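Local coordinates for UDP-D-quinovosamine 4-dehydrogenase (Vibrio fischeri, PDB 3NKL), which probably acts as an oxidoreductase and lyase on a UDP-sugar, the crystallised piece being a Rossmann-like domain of a longer, probably membrane-bound protein, at residues Lys4-Leu17 with Leu23-Asp37. Numbering follows the deposited sequence.
With SO4 (sulfate ion), chain C.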
ATOM      1  N   LYS B   4     -17.841  17.371  10.887  1.00 52.54           N
ATOM      2  CA  LYS B   4     -17.875  16.244   9.970  1.00 44.69           C
ATOM      3  C   LYS B   4     -18.067  14.909  10.684  1.00 40.48           C
ATOM      4  O   LYS B   4     -17.734  14.773  11.858  1.00 41.32           O
ATOM      5  CB  LYS B   4     -16.589  16.226   9.134  1.00 45.43           C
ATOM      6  CG  LYS B   4     -16.260  17.590   8.520  1.00 50.61           C
ATOM      7  CD  LYS B   4     -15.161  17.495   7.469  1.00 50.82           C
ATOM      8  CE  LYS B   4     -13.793  17.304   8.095  1.00 52.88           C
ATOM      9  NZ  LYS B   4     -12.694  17.623   7.127  1.00 44.67           N
ATOM     10  N   LYS B   5     -18.577  13.916   9.954  1.00 36.18           N
ATOM     11  CA  LYS B   5     -18.705  12.559  10.467  1.00 31.87           C
ATOM     12  C   LYS B   5     -17.336  11.931  10.744  1.00 28.73           C
ATOM     13  O   LYS B   5     -16.469  11.896   9.875  1.00 29.21           O
ATOM     14  CB  LYS B   5     -19.484  11.702   9.477  1.00 39.57           C
ATOM     15  CG  LYS B   5     -20.251  10.589  10.126  1.00 59.46           C
ATOM     16  CD  LYS B   5     -21.582  10.369   9.419  1.00 74.09           C
ATOM     17  CE  LYS B   5     -21.380   9.756   8.041  1.00 81.03           C
ATOM     18  NZ  LYS B   5     -22.660   9.265   7.450  1.00 82.72           N
ATOM     19  N   LYS B   6     -17.137  11.433  11.955  1.00 23.86           N
ATOM     20  CA  LYS B   6     -15.839  10.874  12.316  1.00 23.71           C
ATOM     21  C   LYS B   6     -15.654   9.459  11.765  1.00 23.18           C
ATOM     22  O   LYS B   6     -16.548   8.620  11.868  1.00 24.81           O
ATOM     23  CB  LYS B   6     -15.671  10.883  13.828  1.00 28.73           C
ATOM     24  CG  LYS B   6     -15.619  12.323  14.397  1.00 30.66           C
ATOM     25  CD  LYS B   6     -15.286  12.299  15.861  1.00 43.39           C
ATOM     26  CE  LYS B   6     -15.544  13.656  16.502  1.00 53.77           C
ATOM     27  NZ  LYS B   6     -15.723  13.505  17.978  1.00 63.44           N
ATOM     28  N   VAL B   7     -14.503   9.197  11.167  1.00 20.94           N
ATOM     29  CA  VAL B   7     -14.238   7.853  10.631  1.00 16.96           C
ATOM     30  C   VAL B   7     -12.847   7.383  10.996  1.00 21.80           C
ATOM     31  O   VAL B   7     -11.974   8.191  11.318  1.00 26.08           O
ATOM     32  CB  VAL B   7     -14.276   7.828   9.090  1.00 20.96           C
ATOM     33  CG1 VAL B   7     -15.605   8.369   8.560  1.00 20.29           C
ATOM     34  CG2 VAL B   7     -13.123   8.630   8.539  1.00 20.12           C
ATOM     35  N   LEU B   8     -12.629   6.072  10.916  1.00 17.84           N
ATOM     36  CA  LEU B   8     -11.284   5.544  10.837  1.00 19.72           C
ATOM     37  C   LEU B   8     -11.007   5.174   9.389  1.00 24.52           C
ATOM     38  O   LEU B   8     -11.925   4.780   8.650  1.00 18.40           O
ATOM     39  CB  LEU B   8     -11.115   4.280  11.684  1.00 16.42           C
ATOM     40  CG  LEU B   8     -11.438   4.380  13.177  1.00 26.46           C
ATOM     41  CD1 LEU B   8     -11.357   2.997  13.800  1.00 21.07           C
ATOM     42  CD2 LEU B   8     -10.455   5.335  13.846  1.00 25.23           C
ATOM     43  N   ILE B   9      -9.744   5.278   8.995  1.00 16.34           N
ATOM     44  CA  ILE B   9      -9.326   4.803   7.670  1.00 14.28           C
ATOM     45  C   ILE B   9      -8.481   3.564   7.864  1.00 19.22           C
ATOM     46  O   ILE B   9      -7.462   3.597   8.563  1.00 20.91           O
ATOM     47  CB  ILE B   9      -8.500   5.852   6.913  1.00 16.88           C
ATOM     48  CG1 ILE B   9      -9.373   7.077   6.606  1.00 19.60           C
ATOM     49  CG2 ILE B   9      -7.861   5.233   5.636  1.00 14.34           C
ATOM     50  CD1 ILE B   9      -8.622   8.210   5.937  1.00 20.79           C
ATOM     51  N   TYR B  10      -8.925   2.454   7.274  1.00 13.37           N
ATOM     52  CA  TYR B  10      -8.185   1.210   7.356  1.00 14.74           C
ATOM     53  C   TYR B  10      -7.223   1.215   6.172  1.00 15.26           C
ATOM     54  O   TYR B  10      -7.658   1.151   5.029  1.00 17.88           O
ATOM     55  CB  TYR B  10      -9.146   0.021   7.252  1.00 17.93           C
ATOM     56  CG  TYR B  10      -8.687  -1.241   7.943  1.00 16.66           C
ATOM     57  CD1 TYR B  10      -7.552  -1.930   7.513  1.00 22.43           C
ATOM     58  CD2 TYR B  10      -9.392  -1.751   9.030  1.00 17.10           C
ATOM     59  CE1 TYR B  10      -7.133  -3.090   8.143  1.00 24.87           C
ATOM     60  CE2 TYR B  10      -8.982  -2.919   9.663  1.00 19.94           C
ATOM     61  CZ  TYR B  10      -7.856  -3.569   9.228  1.00 25.15           C
ATOM     62  OH  TYR B  10      -7.472  -4.718   9.870  1.00 25.76           O
ATOM     63  N   GLY B  11      -5.923   1.293   6.459  1.00 16.17           N
ATOM     64  CA  GLY B  11      -4.879   1.296   5.441  1.00 19.52           C
ATOM     65  C   GLY B  11      -4.093   2.590   5.583  1.00 22.05           C
ATOM     66  O   GLY B  11      -4.597   3.656   5.237  1.00 20.29           O
ATOM     67  N   ALA B  12      -2.874   2.496   6.111  1.00 20.08           N
ATOM     68  CA  ALA B  12      -2.025   3.673   6.293  1.00 23.07           C
ATOM     69  C   ALA B  12      -0.858   3.716   5.309  1.00 27.27           C
ATOM     70  O   ALA B  12       0.230   4.205   5.639  1.00 28.27           O
ATOM     71  CB  ALA B  12      -1.512   3.758   7.742  1.00 27.58           C
ATOM     72  N   GLY B  13      -1.089   3.215   4.100  1.00 19.21           N
ATOM     73  CA  GLY B  13      -0.089   3.288   3.043  1.00 17.02           C
ATOM     74  C   GLY B  13      -0.403   4.507   2.199  1.00 22.04           C
ATOM     75  O   GLY B  13      -1.216   5.345   2.589  1.00 22.90           O
ATOM     76  N   SER B  14       0.214   4.604   1.026  1.00 20.13           N
ATOM     77  CA  SER B  14      -0.018   5.757   0.161  1.00 21.81           C
ATOM     78  C   SER B  14      -1.486   5.987  -0.209  1.00 23.17           C
ATOM     79  O   SER B  14      -1.886   7.127  -0.420  1.00 22.09           O
ATOM     80  CB  SER B  14       0.829   5.669  -1.114  1.00 23.73           C
ATOM     81  OG  SER B  14       0.354   4.621  -1.962  1.00 25.90           O
ATOM     82  N   ALA B  15      -2.284   4.929  -0.335  1.00 20.88           N
ATOM     83  CA  ALA B  15      -3.694   5.116  -0.694  1.00 19.39           C
ATOM     84  C   ALA B  15      -4.458   5.766   0.432  1.00 17.51           C
ATOM     85  O   ALA B  15      -5.195   6.714   0.200  1.00 19.91           O
ATOM     86  CB  ALA B  15      -4.368   3.774  -1.091  1.00 17.59           C
ATOM     87  N   GLY B  16      -4.293   5.257   1.648  1.00 17.59           N
ATOM     88  CA  GLY B  16      -5.016   5.789   2.802  1.00 18.63           C
ATOM     89  C   GLY B  16      -4.620   7.229   3.109  1.00 24.11           C
ATOM     90  O   GLY B  16      -5.433   8.059   3.528  1.00 22.24           O
ATOM     91  N   LEU B  17      -3.356   7.534   2.872  1.00 23.49           N
ATOM     92  CA  LEU B  17      -2.861   8.880   3.085  1.00 24.28           C
ATOM     93  C   LEU B  17      -3.513   9.843   2.111  1.00 26.48           C
ATOM     94  O   LEU B  17      -3.906  10.940   2.494  1.00 26.28           O
ATOM     95  CB  LEU B  17      -1.339   8.929   2.935  1.00 27.30           C
ATOM     96  CG  LEU B  17      -0.758  10.330   3.117  1.00 53.17           C
ATOM     97  CD1 LEU B  17      -1.180  10.878   4.471  1.00 64.30           C
ATOM     98  CD2 LEU B  17       0.761  10.319   2.983  1.00 58.60           C
ATOM     99  N   LEU B  23     -10.432  13.621   2.158  1.00 31.79           N
ATOM    100  CA  LEU B  23     -11.421  13.870   3.233  1.00 30.08           C
ATOM    101  C   LEU B  23     -11.163  15.142   4.045  1.00 43.81           C
ATOM    102  O   LEU B  23     -12.075  15.946   4.272  1.00 45.72           O
ATOM    103  CB  LEU B  23     -11.445  12.693   4.210  1.00 26.43           C
ATOM    104  CG  LEU B  23     -11.630  11.300   3.606  1.00 26.11           C
ATOM    105  CD1 LEU B  23     -11.798  10.279   4.701  1.00 28.92           C
ATOM    106  CD2 LEU B  23     -12.829  11.255   2.664  1.00 29.08           C
ATOM    107  N   ARG B  24      -9.934  15.288   4.533  1.00 52.78           N
ATOM    108  CA  ARG B  24      -9.621  16.342   5.494  1.00 58.70           C
ATOM    109  C   ARG B  24      -9.836  17.719   4.903  1.00 61.86           C
ATOM    110  O   ARG B  24     -10.204  18.655   5.613  1.00 71.77           O
ATOM    111  CB  ARG B  24      -8.191  16.217   6.008  1.00 59.94           C
ATOM    112  CG  ARG B  24      -8.100  16.025   7.502  1.00 63.86           C
ATOM    113  CD  ARG B  24      -6.778  16.539   8.007  1.00 77.91           C
ATOM    114  NE  ARG B  24      -5.690  16.020   7.194  1.00 90.46           N
ATOM    115  CZ  ARG B  24      -5.238  14.779   7.285  1.00 91.56           C
ATOM    116  NH1 ARG B  24      -4.244  14.368   6.513  1.00 95.86           N
ATOM    117  NH2 ARG B  24      -5.789  13.949   8.157  1.00 87.93           N
ATOM    118  N   GLN B  25      -9.609  17.840   3.602  1.00 61.79           N
ATOM    119  CA  GLN B  25      -9.869  19.086   2.900  1.00 73.54           C
ATOM    120  C   GLN B  25     -11.373  19.245   2.728  1.00 68.57           C
ATOM    121  O   GLN B  25     -11.882  20.358   2.611  1.00 68.49           O
ATOM    122  CB  GLN B  25      -9.192  19.091   1.525  1.00 83.90           C
ATOM    123  CG  GLN B  25      -9.963  18.331   0.441  1.00 89.50           C
ATOM    124  CD  GLN B  25      -9.245  18.322  -0.899  1.00 97.70           C
ATOM    125  OE1 GLN B  25      -8.383  19.159  -1.159  1.00104.28           O
ATOM    126  NE2 GLN B  25      -9.601  17.372  -1.756  1.00 96.32           N
ATOM    127  N   GLY B  26     -12.077  18.119   2.715  1.00 59.51           N
ATOM    128  CA  GLY B  26     -13.505  18.105   2.458  1.00 53.79           C
ATOM    129  C   GLY B  26     -14.373  18.403   3.669  1.00 49.48           C
ATOM    130  O   GLY B  26     -13.874  18.612   4.784  1.00 46.96           O
ATOM    131  N   LYS B  27     -15.684  18.396   3.456  1.00 47.80           N
ATOM    132  CA  LYS B  27     -16.641  18.778   4.500  1.00 55.74           C
ATOM    133  C   LYS B  27     -17.545  17.625   4.970  1.00 55.00           C
ATOM    134  O   LYS B  27     -18.522  17.852   5.673  1.00 54.16           O
ATOM    135  CB  LYS B  27     -17.500  19.961   4.021  1.00 66.32           C
ATOM    136  CG  LYS B  27     -16.694  21.181   3.564  1.00 74.84           C
ATOM    137  CD  LYS B  27     -17.496  22.081   2.619  1.00 84.60           C
ATOM    138  CE  LYS B  27     -18.672  22.764   3.320  1.00 88.11           C
ATOM    139  NZ  LYS B  27     -18.244  23.866   4.231  1.00 92.24           N
ATOM    140  N   GLU B  28     -17.214  16.387   4.609  1.00 43.54           N
ATOM    141  CA  GLU B  28     -18.108  15.269   4.923  1.00 41.43           C
ATOM    142  C   GLU B  28     -17.597  14.302   6.009  1.00 38.42           C
ATOM    143  O   GLU B  28     -18.344  13.929   6.932  1.00 32.90           O
ATOM    144  CB  GLU B  28     -18.475  14.501   3.651  1.00 43.87           C
ATOM    145  CG  GLU B  28     -19.029  13.114   3.930  1.00 56.77           C
ATOM    146  CD  GLU B  28     -20.381  12.879   3.291  1.00 77.69           C
ATOM    147  OE1 GLU B  28     -20.898  11.738   3.391  1.00 80.16           O
ATOM    148  OE2 GLU B  28     -20.924  13.834   2.690  1.00 85.52           O
ATOM    149  N   PHE B  29     -16.338  13.881   5.893  1.00 30.32           N
ATOM    150  CA  PHE B  29     -15.766  12.970   6.879  1.00 24.43           C
ATOM    151  C   PHE B  29     -14.529  13.582   7.535  1.00 34.53           C
ATOM    152  O   PHE B  29     -13.792  14.343   6.908  1.00 35.57           O
ATOM    153  CB  PHE B  29     -15.356  11.649   6.228  1.00 25.61           C
ATOM    154  CG  PHE B  29     -16.497  10.836   5.679  1.00 27.93           C
ATOM    155  CD1 PHE B  29     -17.405  10.225   6.523  1.00 31.83           C
ATOM    156  CD2 PHE B  29     -16.628  10.642   4.310  1.00 33.59           C
ATOM    157  CE1 PHE B  29     -18.443   9.458   6.022  1.00 33.60           C
ATOM    158  CE2 PHE B  29     -17.656   9.867   3.800  1.00 31.21           C
ATOM    159  CZ  PHE B  29     -18.562   9.271   4.654  1.00 36.27           C
ATOM    160  N   HIS B  30     -14.285  13.223   8.790  1.00 28.30           N
ATOM    161  CA  HIS B  30     -13.039  13.590   9.432  1.00 30.72           C
ATOM    162  C   HIS B  30     -12.287  12.343   9.887  1.00 26.91           C
ATOM    163  O   HIS B  30     -12.760  11.605  10.763  1.00 26.25           O
ATOM    164  CB  HIS B  30     -13.291  14.524  10.617  1.00 34.81           C
ATOM    165  CG  HIS B  30     -12.074  14.763  11.456  1.00 40.72           C
ATOM    166  ND1 HIS B  30     -10.974  15.452  10.991  1.00 40.64           N
ATOM    167  CD2 HIS B  30     -11.777  14.392  12.725  1.00 46.88           C
ATOM    168  CE1 HIS B  30     -10.052  15.497  11.936  1.00 45.06           C
ATOM    169  NE2 HIS B  30     -10.514  14.862  13.000  1.00 47.13           N
ATOM    170  N   PRO B  31     -11.114  12.087   9.290  1.00 27.86           N
ATOM    171  CA  PRO B  31     -10.402  10.881   9.709  1.00 25.43           C
ATOM    172  C   PRO B  31      -9.786  11.097  11.091  1.00 32.46           C
ATOM    173  O   PRO B  31      -8.990  12.012  11.266  1.00 33.48           O
ATOM    174  CB  PRO B  31      -9.324  10.709   8.622  1.00 23.71           C
ATOM    175  CG  PRO B  31      -9.125  12.065   8.054  1.00 27.77           C
ATOM    176  CD  PRO B  31     -10.398  12.839   8.241  1.00 26.81           C
ATOM    177  N   ILE B  32     -10.178  10.274  12.058  1.00 24.53           N
ATOM    178  CA  ILE B  32      -9.690  10.379  13.432  1.00 27.54           C
ATOM    179  C   ILE B  32      -8.328   9.725  13.608  1.00 33.88           C
ATOM    180  O   ILE B  32      -7.468  10.226  14.338  1.00 28.24           O
ATOM    181  CB  ILE B  32     -10.666   9.670  14.391  1.00 36.79           C
ATOM    182  CG1 ILE B  32     -12.016  10.381  14.378  1.00 40.09           C
ATOM    183  CG2 ILE B  32     -10.093   9.603  15.792  1.00 45.40           C
ATOM    184  CD1 ILE B  32     -11.922  11.840  14.671  1.00 56.05           C
ATOM    185  N   ALA B  33      -8.152   8.591  12.942  1.00 23.20           N
ATOM    186  CA  ALA B  33      -6.939   7.784  13.066  1.00 26.11           C
ATOM    187  C   ALA B  33      -6.935   6.799  11.921  1.00 24.36           C
ATOM    188  O   ALA B  33      -7.977   6.609  11.269  1.00 21.90           O
ATOM    189  CB  ALA B  33      -6.944   7.035  14.387  1.00 24.45           C
ATOM    190  N   PHE B  34      -5.778   6.174  11.684  1.00 23.59           N
ATOM    191  CA  PHE B  34      -5.646   5.078  10.742  1.00 20.23           C
ATOM    192  C   PHE B  34      -5.598   3.757  11.487  1.00 23.24           C
ATOM    193  O   PHE B  34      -5.123   3.688  12.616  1.00 23.95           O
ATOM    194  CB  PHE B  34      -4.319   5.175   9.958  1.00 19.16           C
ATOM    195  CG  PHE B  34      -4.254   6.322   9.000  1.00 24.69           C
ATOM    196  CD1 PHE B  34      -3.617   7.503   9.351  1.00 32.34           C
ATOM    197  CD2 PHE B  34      -4.809   6.215   7.731  1.00 23.63           C
ATOM    198  CE1 PHE B  34      -3.540   8.552   8.453  1.00 37.84           C
ATOM    199  CE2 PHE B  34      -4.740   7.263   6.827  1.00 23.69           C
ATOM    200  CZ  PHE B  34      -4.104   8.426   7.182  1.00 30.97           C
ATOM    201  N   ILE B  35      -6.064   2.704  10.833  1.00 19.92           N
ATOM    202  CA  ILE B  35      -5.792   1.345  11.267  1.00 18.28           C
ATOM    203  C   ILE B  35      -4.888   0.707  10.203  1.00 22.28           C
ATOM    204  O   ILE B  35      -5.113   0.903   9.007  1.00 23.96           O
ATOM    205  CB  ILE B  35      -7.087   0.530  11.381  1.00 18.03           C
ATOM    206  CG1 ILE B  35      -8.030   1.178  12.400  1.00 19.90           C
ATOM    207  CG2 ILE B  35      -6.788  -0.914  11.809  1.00 20.90           C
ATOM    208  CD1 ILE B  35      -7.556   1.016  13.842  1.00 25.98           C
ATOM    209  N   ASP B  36      -3.865  -0.028  10.629  1.00 21.90           N
ATOM    210  CA  ASP B  36      -2.990  -0.745   9.681  1.00 23.62           C
ATOM    211  C   ASP B  36      -2.478  -2.058  10.279  1.00 29.53           C
ATOM    212  O   ASP B  36      -2.069  -2.094  11.441  1.00 31.43           O
ATOM    213  CB  ASP B  36      -1.809   0.135   9.267  1.00 21.26           C
ATOM    214  CG  ASP B  36      -1.127  -0.367   7.981  1.00 31.73           C
ATOM    215  OD1 ASP B  36      -1.340   0.243   6.912  1.00 29.76           O
ATOM    216  OD2 ASP B  36      -0.390  -1.374   8.042  1.00 31.02           O
ATOM    217  N   ASP B  37      -2.512  -3.125   9.480  1.00 27.83           N
ATOM    218  CA  ASP B  37      -2.092  -4.457   9.911  1.00 32.29           C
ATOM    219  C   ASP B  37      -0.590  -4.519  10.186  1.00 35.22           C
ATOM    220  O   ASP B  37      -0.110  -5.464  10.801  1.00 37.35           O
ATOM    221  CB  ASP B  37      -2.428  -5.505   8.839  1.00 46.29           C
ATOM    222  CG  ASP B  37      -3.925  -5.685   8.631  1.00 61.31           C
ATOM    223  OD1 ASP B  37      -4.688  -5.566   9.611  1.00 67.66           O
ATOM    224  OD2 ASP B  37      -4.345  -5.963   7.481  1.00 61.69           O
TER
HETATM  225  S   SO4 C 141       2.048   1.789  -0.428  1.00 21.79           S
HETATM  226  O1  SO4 C 141       2.344   2.821   0.575  1.00 24.62           O
HETATM  227  O2  SO4 C 141       3.229   0.913  -0.529  1.00 19.97           O
HETATM  228  O3  SO4 C 141       0.928   0.969   0.001  1.00 19.85           O
HETATM  229  O4  SO4 C 141       1.794   2.376  -1.742  1.00 21.04           O
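I9 meets the second segment along two lines: CB and CG2 lie alongside the F34 ring, while CD1, with CG1 anti to the carbonyl carbon (chi1 -65°), reaches L23 CD1 tip to tip at 4.0 Å and packs on P31 CB. The F34 ring points its CE2 edge at the first turn of helix 14-25, where G16 O stands in the ring plane, 3.5 Å from CE2. G16, having no side chain, lets the helix start lie close against F34 and G11 O. Further along the same face, V7 CG1 crosses F29 at about a right angle. On the other face, I35 CG2 lies over the Y10 ring in a CH-pi contact, 3.9 Å from its centroid.

The parallel strands are laced together by alternating backbone bonds that run unbroken, I32 N giving to V7 O and I9 N to A33 O; 29-35 takes up one extra residue, a beta-bulge-like irregularity, so that V7-P31 is followed by I9-F34. The ladder closes with G11 N bonded to I35 O. Just beyond, D36, its CG anti to the backbone N (chi1 -162°), offers OD1 through the anti lone pair to A12 N at 2.8 Å, tying the glycine-rich turn to the end of the second strand; Y10 OH bonds D37 OD1 at 2.9 Å. At the opposite end K4 NZ grips G26 O at 2.8 Å.

This is the first beta-alpha-beta unit of a Rossmann-like domain, and G11, G13 and G16 fit the GxGxxG pattern of such folds. S14 N and OG hold a sulfate, probably from the crystallisation liquor, which the second subunit also binds, while D37 OD2 forms a salt bridge with K40 of that subunit. Strand 68-71 flanks 5-10, strand 49-52 flanks 29-35, and helix 57-64 covers L8 and I35.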